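Local structure of D-mannose isomerase (Marinomonas mediterranea, 5X32) at residues 7-10 with 11-15; 62-65 with 66-70; 274-277 with 278-282. The protein catalyses the reversible isomerization of D-mannose to D-fructose and, less efficiently, converts D-lyxose to D-xylulose. All coordinates share one frame; numbering follows the deposited sequence.

Contact 1: 7-10 with 11-15; sequences DSKT and FLEAH
Ser8 is the N-cap of helix 9-23, the first helix of this helix-rich epimerase-family fold, and its OG accepts from Phe11 N at 3.2 Å. A chi1 of 64° sets OG between the backbone N and the carbonyl carbon, turned forward to the Phe11 N-H; the same OG is hydrogen-bonded to Ala5 O just upstream. Behind the cap the ordinary i to i+4 ladder begins, with Leu12 N bonded to Ser8 O. Lys9, next after the cap, and Glu13, one turn further along, form a salt bridge on the outer side of the helix. Lys9 runs extended from CG (chi1 167°) and bends only at its last torsion; its CG lies over the Glu13 carboxylate face, while NZ sits off the oxygen end, 3.4 Å from both OE1 and OE2, the OE1 bond being weak. Replacing Glu13 by an alanine would probably leave the Lys9 ammonium without its acidic mate and its chain freer to swing. The inner side is apolar: Leu12 packs on Cys385, Val388 and Leu389 of helix 379-390, and the Phe11 ring meets Trp341 edge-to-face. His15 CB sits 4.1 Å above one face of the Phe11 ring, nearer the ring's edge than its centre.

Contact 2: 62-65 with 66-70; sequences FAQA and YLHTN
Gln64 O and Ala65 O each take two good hydrogen bonds from the last turn of helix 52-69, where side chains join the backbone ladder at the C-terminal end. Gln64 O receives His68 N at 3.0 Å and His68 ND1 at 2.8 Å, the two donors reaching it from opposite faces of the carbonyl plane. The ring bond is fairly straight, at 155°, and the oxygen lies at the imidazole edge, in the ring plane; a chi1 of -73°, with CG beside the backbone N, folds the ring back over the preceding turn. This geometry is consistent with the proton on ND1. Tyr386 of helix 379-390 stacks on the same imidazole. The Gln64 side chain lies alongside it, pointing the same way, its amide turned 56° from the ring and its OE1 3.5 Å from His68 CE1. The other end of that amide is engaged across the helix interface, where NE2 donates to Asn124 OD1 of helix 112-127. Upstream, Phe62 O and Ala63 O accept from Tyr66 N and Leu67 N in the regular helical pattern. Asn70 then leaves the helix with positive phi, ending the run. Ala65 O is gripped by Thr69 N at 2.9 Å and, from the opposite face of its carbonyl plane, by the Thr69 hydroxyl, which is also hydrogen-bonded to Ile71 N; OG1 lies 2.7 Å from Ala65 O.

Contact 3: 274-277 with 278-282; sequences KAKY and LFDLA
Leu278 crosses Lys274 at an angle, its CD1 4.2 Å from Lys274 CG, while the lysine's NZ reaches on to Asn217 O. The tightly packed side of the contact rests on the buried Leu278 and Phe279: Leu278 touches Gln252 of helix 249-265, and Phe279 packs against Ala320, Ala321 and Leu324 of helix 311-328. All lie on or against helix 271-286, one of the helices of the (alpha/alpha)6 barrel characteristic of the N-acylglucosamine 2-epimerase family. On its flank Tyr277 and Leu281, one turn apart, run side by side, Leu281 CD2 meeting the ring obliquely near its hydroxyl end, 3.4 Å from Tyr277 CZ. With CG anti to the backbone N (chi1 176°), the tyrosine extends to meet that methyl, and its OH is anchored by a hydrogen bond to Ser216 O. Lys276 and Asp280 make the looser part. These side chains point the same way without pairing: Lys276 NZ stays 6.8 Å from Asp280 OD2, and their nearest approach is Lys276 CG to Asp280 OD2 at 4.0 Å. Asp280 OD1 is instead hydrogen-bonded to Tyr333 OH of helix 331-347, and the backbone bond from Asp280 N to Lys276 O, 3.0 Å long, continues the helix beneath them.

How the contacts relate
The three contacts follow one another along the chain, each on or at the end of a different helix, and none touches another. Contacts 1 and 2 are the nearer pair, with centres about 15 Å and nearest atoms about 6 Å apart, on the same side of the chain's centre. Helix 379-390 joins them: it packs on Leu12 in contact 1 and on His68 in contact 2, and carries His380, a probable proton donor/acceptor whose side chain is about 12 Å from that of Gln64. Contact 3 lies farther off, its centre about 26 Å from that of contact 1 and about 32 Å from that of contact 2. Its Leu278 is about 9 Å from His251, the other probable proton donor/acceptor, between side chains.

Contact 1: 7-10 with 11-15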
loop_
_atom_site.group_PDB
_atom_site.type_symbol
_atom_site.label_atom_id
_atom_site.label_comp_id
_atom_site.label_asym_id
_atom_site.label_seq_id
_atom_site.Cartn_x
_atom_site.Cartn_y
_atom_site.Cartn_z
ATOM N N ASP A 7 15.884 14.099 -2.900
ATOM C CA ASP A 7 16.676 12.883 -2.994
ATOM C C ASP A 7 17.707 12.725 -1.859
ATOM O O ASP A 7 18.591 11.867 -1.945
ATOM C CB ASP A 7 17.356 12.822 -4.362
ATOM C CG ASP A 7 18.223 14.040 -4.650
ATOM O OD1 ASP A 7 17.803 15.161 -4.303
ATOM O OD2 ASP A 7 19.295 13.884 -5.278
ATOM N N SER A 8 17.599 13.534 -0.801
ATOM C CA SER A 8 18.555 13.467 0.316
ATOM C C SER A 8 18.055 12.608 1.478
ATOM O O SER A 8 16.861 12.571 1.767
ATOM C CB SER A 8 18.916 14.878 0.815
ATOM O OG SER A 8 17.811 15.569 1.368
ATOM N N LYS A 9 18.973 11.914 2.139
ATOM C CA LYS A 9 18.645 11.144 3.342
ATOM C C LYS A 9 18.024 12.036 4.419
ATOM O O LYS A 9 16.998 11.690 5.031
ATOM C CB LYS A 9 19.906 10.470 3.876
ATOM C CG LYS A 9 19.798 9.903 5.270
ATOM C CD LYS A 9 20.910 8.889 5.513
ATOM C CE LYS A 9 20.927 8.405 6.960
ATOM N NZ LYS A 9 21.178 9.546 7.886
ATOM N N THR A 10 18.624 13.207 4.606
ATOM C CA THR A 10 18.143 14.153 5.601
ATOM C C THR A 10 16.702 14.547 5.356
ATOM O O THR A 10 15.885 14.512 6.302
ATOM C CB THR A 10 19.002 15.418 5.635
ATOM O OG1 THR A 10 20.311 15.077 6.099
ATOM C CG2 THR A 10 18.431 16.406 6.588
ATOM N N PHE A 11 16.373 14.895 4.104
ATOM C CA PHE A 11 15.007 15.321 3.831
ATOM C C PHE A 11 13.997 14.217 4.100
ATOM O O PHE A 11 13.002 14.439 4.802
ATOM C CB PHE A 11 14.800 15.787 2.413
ATOM C CG PHE A 11 13.356 15.960 2.084
ATOM C CD1 PHE A 11 12.653 17.032 2.605
ATOM C CD2 PHE A 11 12.688 15.048 1.306
ATOM C CE1 PHE A 11 11.319 17.201 2.341
ATOM C CE2 PHE A 11 11.350 15.213 1.037
ATOM C CZ PHE A 11 10.666 16.291 1.557
ATOM N N LEU A 12 14.253 13.042 3.522
ATOM C CA LEU A 12 13.331 11.919 3.623
ATOM C C LEU A 12 13.076 11.539 5.079
ATOM O O LEU A 12 11.926 11.315 5.479
ATOM C CB LEU A 12 13.863 10.726 2.831
ATOM C CG LEU A 12 13.796 10.975 1.316
ATOM C CD1 LEU A 12 14.632 9.957 0.544
ATOM C CD2 LEU A 12 12.356 11.002 0.798
ATOM N N GLU A 13 14.145 11.502 5.870
ATOM C CA GLU A 13 14.035 11.189 7.292
ATOM C C GLU A 13 13.263 12.264 8.049
ATOM O O GLU A 13 12.491 11.959 8.973
ATOM C CB GLU A 13 15.420 11.012 7.892
ATOM C CG GLU A 13 15.938 9.603 7.718
ATOM C CD GLU A 13 17.406 9.478 8.061
ATOM O OE1 GLU A 13 17.995 10.495 8.501
ATOM O OE2 GLU A 13 17.953 8.354 7.929
ATOM N N ALA A 14 13.480 13.521 7.652
ATOM C CA ALA A 14 12.809 14.663 8.272
ATOM C C ALA A 14 11.303 14.600 8.037
ATOM O O ALA A 14 10.494 14.788 8.967
ATOM C CB ALA A 14 13.368 15.938 7.738
ATOM N N HIS A 15 10.940 14.332 6.785
ATOM C CA HIS A 15 9.548 14.234 6.376
ATOM C C HIS A 15 8.832 13.074 7.047
ATOM O O HIS A 15 7.675 13.204 7.493
ATOM C CB HIS A 15 9.448 14.091 4.869
ATOM C CG HIS A 15 8.073 13.760 4.396
ATOM N ND1 HIS A 15 7.066 14.695 4.323
ATOM C CD2 HIS A 15 7.524 12.583 4.019
ATOM C CE1 HIS A 15 5.959 14.116 3.898
ATOM N NE2 HIS A 15 6.208 12.831 3.712
#

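Contact 2: 62-65 with 66-70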
loop_
_atom_site.group_PDB
_atom_site.type_symbol
_atom_site.label_atom_id
_atom_site.label_comp_id
_atom_site.label_asym_id
_atom_site.label_seq_id
_atom_site.Cartn_x
_atom_site.Cartn_y
_atom_site.Cartn_z
ATOM N N PHE A 62 4.608 1.974 12.954
ATOM C CA PHE A 62 5.421 2.062 14.164
ATOM C C PHE A 62 6.585 1.091 14.093
ATOM O O PHE A 62 7.679 1.397 14.569
ATOM C CB PHE A 62 4.568 1.811 15.402
ATOM C CG PHE A 62 3.617 2.932 15.697
ATOM C CD1 PHE A 62 4.092 4.175 16.077
ATOM C CD2 PHE A 62 2.251 2.746 15.584
ATOM C CE1 PHE A 62 3.227 5.216 16.349
ATOM C CE2 PHE A 62 1.380 3.775 15.839
ATOM C CZ PHE A 62 1.868 5.016 16.234
ATOM N N ALA A 63 6.369 -0.058 13.461
ATOM C CA ALA A 63 7.460 -1.010 13.299
ATOM C C ALA A 63 8.577 -0.420 12.444
ATOM O O ALA A 63 9.734 -0.394 12.862
ATOM C CB ALA A 63 6.958 -2.299 12.707
ATOM N N GLN A 64 8.224 0.073 11.259
ATOM C CA GLN A 64 9.210 0.671 10.360
ATOM C C GLN A 64 9.944 1.852 11.025
ATOM O O GLN A 64 11.180 2.001 10.894
ATOM C CB GLN A 64 8.524 1.123 9.077
ATOM C CG GLN A 64 8.082 -0.016 8.173
ATOM C CD GLN A 64 9.239 -0.836 7.699
ATOM O OE1 GLN A 64 10.261 -0.299 7.267
ATOM N NE2 GLN A 64 9.104 -2.150 7.793
ATOM N N ALA A 65 9.196 2.661 11.775
ATOM C CA ALA A 65 9.808 3.787 12.469
ATOM C C ALA A 65 10.794 3.285 13.519
ATOM O O ALA A 65 11.844 3.875 13.738
ATOM C CB ALA A 65 8.756 4.664 13.107
ATOM N N TYR A 66 10.456 2.182 14.170
ATOM C CA TYR A 66 11.361 1.643 15.167
ATOM C C TYR A 66 12.613 1.083 14.513
ATOM O O TYR A 66 13.717 1.244 15.023
ATOM C CB TYR A 66 10.681 0.566 16.005
ATOM C CG TYR A 66 11.654 -0.200 16.869
ATOM C CD1 TYR A 66 12.181 0.372 18.029
ATOM C CD2 TYR A 66 12.045 -1.490 16.530
ATOM C CE1 TYR A 66 13.072 -0.318 18.814
ATOM C CE2 TYR A 66 12.931 -2.190 17.310
ATOM C CZ TYR A 66 13.442 -1.602 18.453
ATOM O OH TYR A 66 14.333 -2.305 19.233
ATOM N N LEU A 67 12.438 0.429 13.377
ATOM C CA LEU A 67 13.568 -0.165 12.688
ATOM C C LEU A 67 14.531 0.905 12.193
ATOM O O LEU A 67 15.732 0.650 12.091
ATOM C CB LEU A 67 13.086 -1.034 11.528
ATOM C CG LEU A 67 12.506 -2.360 12.020
ATOM C CD1 LEU A 67 11.901 -3.179 10.900
ATOM C CD2 LEU A 67 13.566 -3.160 12.792
ATOM N N HIS A 68 14.016 2.100 11.896
ATOM C CA HIS A 68 14.883 3.155 11.351
ATOM C C HIS A 68 15.416 4.163 12.369
ATOM O O HIS A 68 16.528 4.665 12.218
ATOM C CB HIS A 68 14.160 3.909 10.241
ATOM C CG HIS A 68 14.032 3.127 8.973
ATOM N ND1 HIS A 68 13.126 2.101 8.820
ATOM C CD2 HIS A 68 14.709 3.211 7.802
ATOM C CE1 HIS A 68 13.232 1.602 7.600
ATOM N NE2 HIS A 68 14.186 2.259 6.962
ATOM N N THR A 69 14.624 4.472 13.390
ATOM C CA THR A 69 15.020 5.468 14.383
ATOM C C THR A 69 15.476 4.819 15.660
ATOM O O THR A 69 16.079 5.477 16.516
ATOM C CB THR A 69 13.877 6.430 14.745
ATOM O OG1 THR A 69 12.824 5.703 15.406
ATOM C CG2 THR A 69 13.354 7.139 13.496
ATOM N N ASN A 70 15.134 3.543 15.805
ATOM C CA ASN A 70 15.411 2.801 17.034
ATOM C C ASN A 70 14.826 3.411 18.330
ATOM O O ASN A 70 15.290 3.113 19.426
ATOM C CB ASN A 70 16.917 2.643 17.189
ATOM C CG ASN A 70 17.272 1.543 18.124
ATOM O OD1 ASN A 70 16.632 0.493 18.118
ATOM N ND2 ASN A 70 18.275 1.774 18.959
#

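Contact 3: 274-277 with 278-282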
loop_
_atom_site.group_PDB
_atom_site.type_symbol
_atom_site.label_atom_id
_atom_site.label_comp_id
_atom_site.label_asym_id
_atom_site.label_seq_id
_atom_site.Cartn_x
_atom_site.Cartn_y
_atom_site.Cartn_z
ATOM N N LYS A 274 9.156 -4.094 -18.229
ATOM C CA LYS A 274 7.740 -3.963 -17.911
ATOM C C LYS A 274 7.507 -2.781 -16.949
ATOM O O LYS A 274 6.597 -1.969 -17.171
ATOM C CB LYS A 274 7.186 -5.267 -17.347
ATOM C CG LYS A 274 5.675 -5.255 -17.171
ATOM C CD LYS A 274 4.939 -5.077 -18.513
ATOM C CE LYS A 274 3.438 -5.407 -18.396
ATOM N NZ LYS A 274 2.584 -5.073 -19.584
ATOM N N ALA A 275 8.324 -2.681 -15.898
ATOM C CA ALA A 275 8.280 -1.535 -14.988
ATOM C C ALA A 275 8.404 -0.223 -15.775
ATOM O O ALA A 275 7.657 0.752 -15.563
ATOM C CB ALA A 275 9.391 -1.639 -13.921
ATOM N N LYS A 276 9.365 -0.223 -16.691
ATOM C CA LYS A 276 9.659 0.935 -17.498
ATOM C C LYS A 276 8.418 1.285 -18.327
ATOM O O LYS A 276 7.975 2.440 -18.376
ATOM C CB LYS A 276 10.877 0.640 -18.374
ATOM C CG LYS A 276 11.678 1.853 -18.686
ATOM C CD LYS A 276 12.724 1.709 -19.792
ATOM C CE LYS A 276 13.914 0.832 -19.443
ATOM N NZ LYS A 276 15.023 1.145 -20.427
ATOM N N TYR A 277 7.792 0.257 -18.885
ATOM C CA TYR A 277 6.641 0.448 -19.772
ATOM C C TYR A 277 5.408 1.000 -19.041
ATOM O O TYR A 277 4.851 2.038 -19.437
ATOM C CB TYR A 277 6.298 -0.881 -20.453
ATOM C CG TYR A 277 5.071 -0.835 -21.327
ATOM C CD1 TYR A 277 3.843 -1.336 -20.883
ATOM C CD2 TYR A 277 5.138 -0.304 -22.604
ATOM C CE1 TYR A 277 2.713 -1.297 -21.697
ATOM C CE2 TYR A 277 4.025 -0.261 -23.425
ATOM C CZ TYR A 277 2.819 -0.758 -22.976
ATOM O OH TYR A 277 1.735 -0.690 -23.822
ATOM N N LEU A 278 5.020 0.313 -17.958
ATOM C CA LEU A 278 3.898 0.710 -17.109
ATOM C C LEU A 278 4.089 2.115 -16.585
ATOM O O LEU A 278 3.173 2.932 -16.663
ATOM C CB LEU A 278 3.717 -0.257 -15.942
ATOM C CG LEU A 278 3.203 -1.638 -16.343
ATOM C CD1 LEU A 278 3.187 -2.572 -15.149
ATOM C CD2 LEU A 278 1.808 -1.507 -16.936
ATOM N N PHE A 279 5.268 2.416 -16.054
ATOM C CA PHE A 279 5.452 3.756 -15.525
ATOM C C PHE A 279 5.346 4.811 -16.626
ATOM O O PHE A 279 4.614 5.786 -16.457
ATOM C CB PHE A 279 6.798 3.899 -14.823
ATOM C CG PHE A 279 6.985 5.230 -14.156
ATOM C CD1 PHE A 279 6.708 5.387 -12.803
ATOM C CD2 PHE A 279 7.445 6.328 -14.879
ATOM C CE1 PHE A 279 6.877 6.624 -12.182
ATOM C CE2 PHE A 279 7.599 7.561 -14.275
ATOM C CZ PHE A 279 7.320 7.711 -12.923
ATOM N N ASP A 280 6.046 4.611 -17.747
ATOM C CA ASP A 280 6.047 5.622 -18.810
ATOM C C ASP A 280 4.630 5.895 -19.272
ATOM O O ASP A 280 4.201 7.052 -19.365
ATOM C CB ASP A 280 6.896 5.182 -20.005
ATOM C CG ASP A 280 8.380 5.131 -19.679
ATOM O OD1 ASP A 280 8.793 5.785 -18.685
ATOM O OD2 ASP A 280 9.131 4.462 -20.433
ATOM N N LEU A 281 3.907 4.813 -19.538
ATOM C CA LEU A 281 2.530 4.897 -20.002
ATOM C C LEU A 281 1.611 5.579 -18.975
ATOM O O LEU A 281 0.854 6.499 -19.330
ATOM C CB LEU A 281 2.018 3.500 -20.349
ATOM C CG LEU A 281 1.094 3.411 -21.559
ATOM C CD1 LEU A 281 1.591 4.297 -22.681
ATOM C CD2 LEU A 281 1.024 1.987 -22.021
ATOM N N ALA A 282 1.657 5.115 -17.722
ATOM C CA ALA A 282 0.797 5.670 -16.669
ATOM C C ALA A 282 1.075 7.148 -16.463
ATOM O O ALA A 282 0.177 7.980 -16.582
ATOM C CB ALA A 282 0.987 4.926 -15.348
#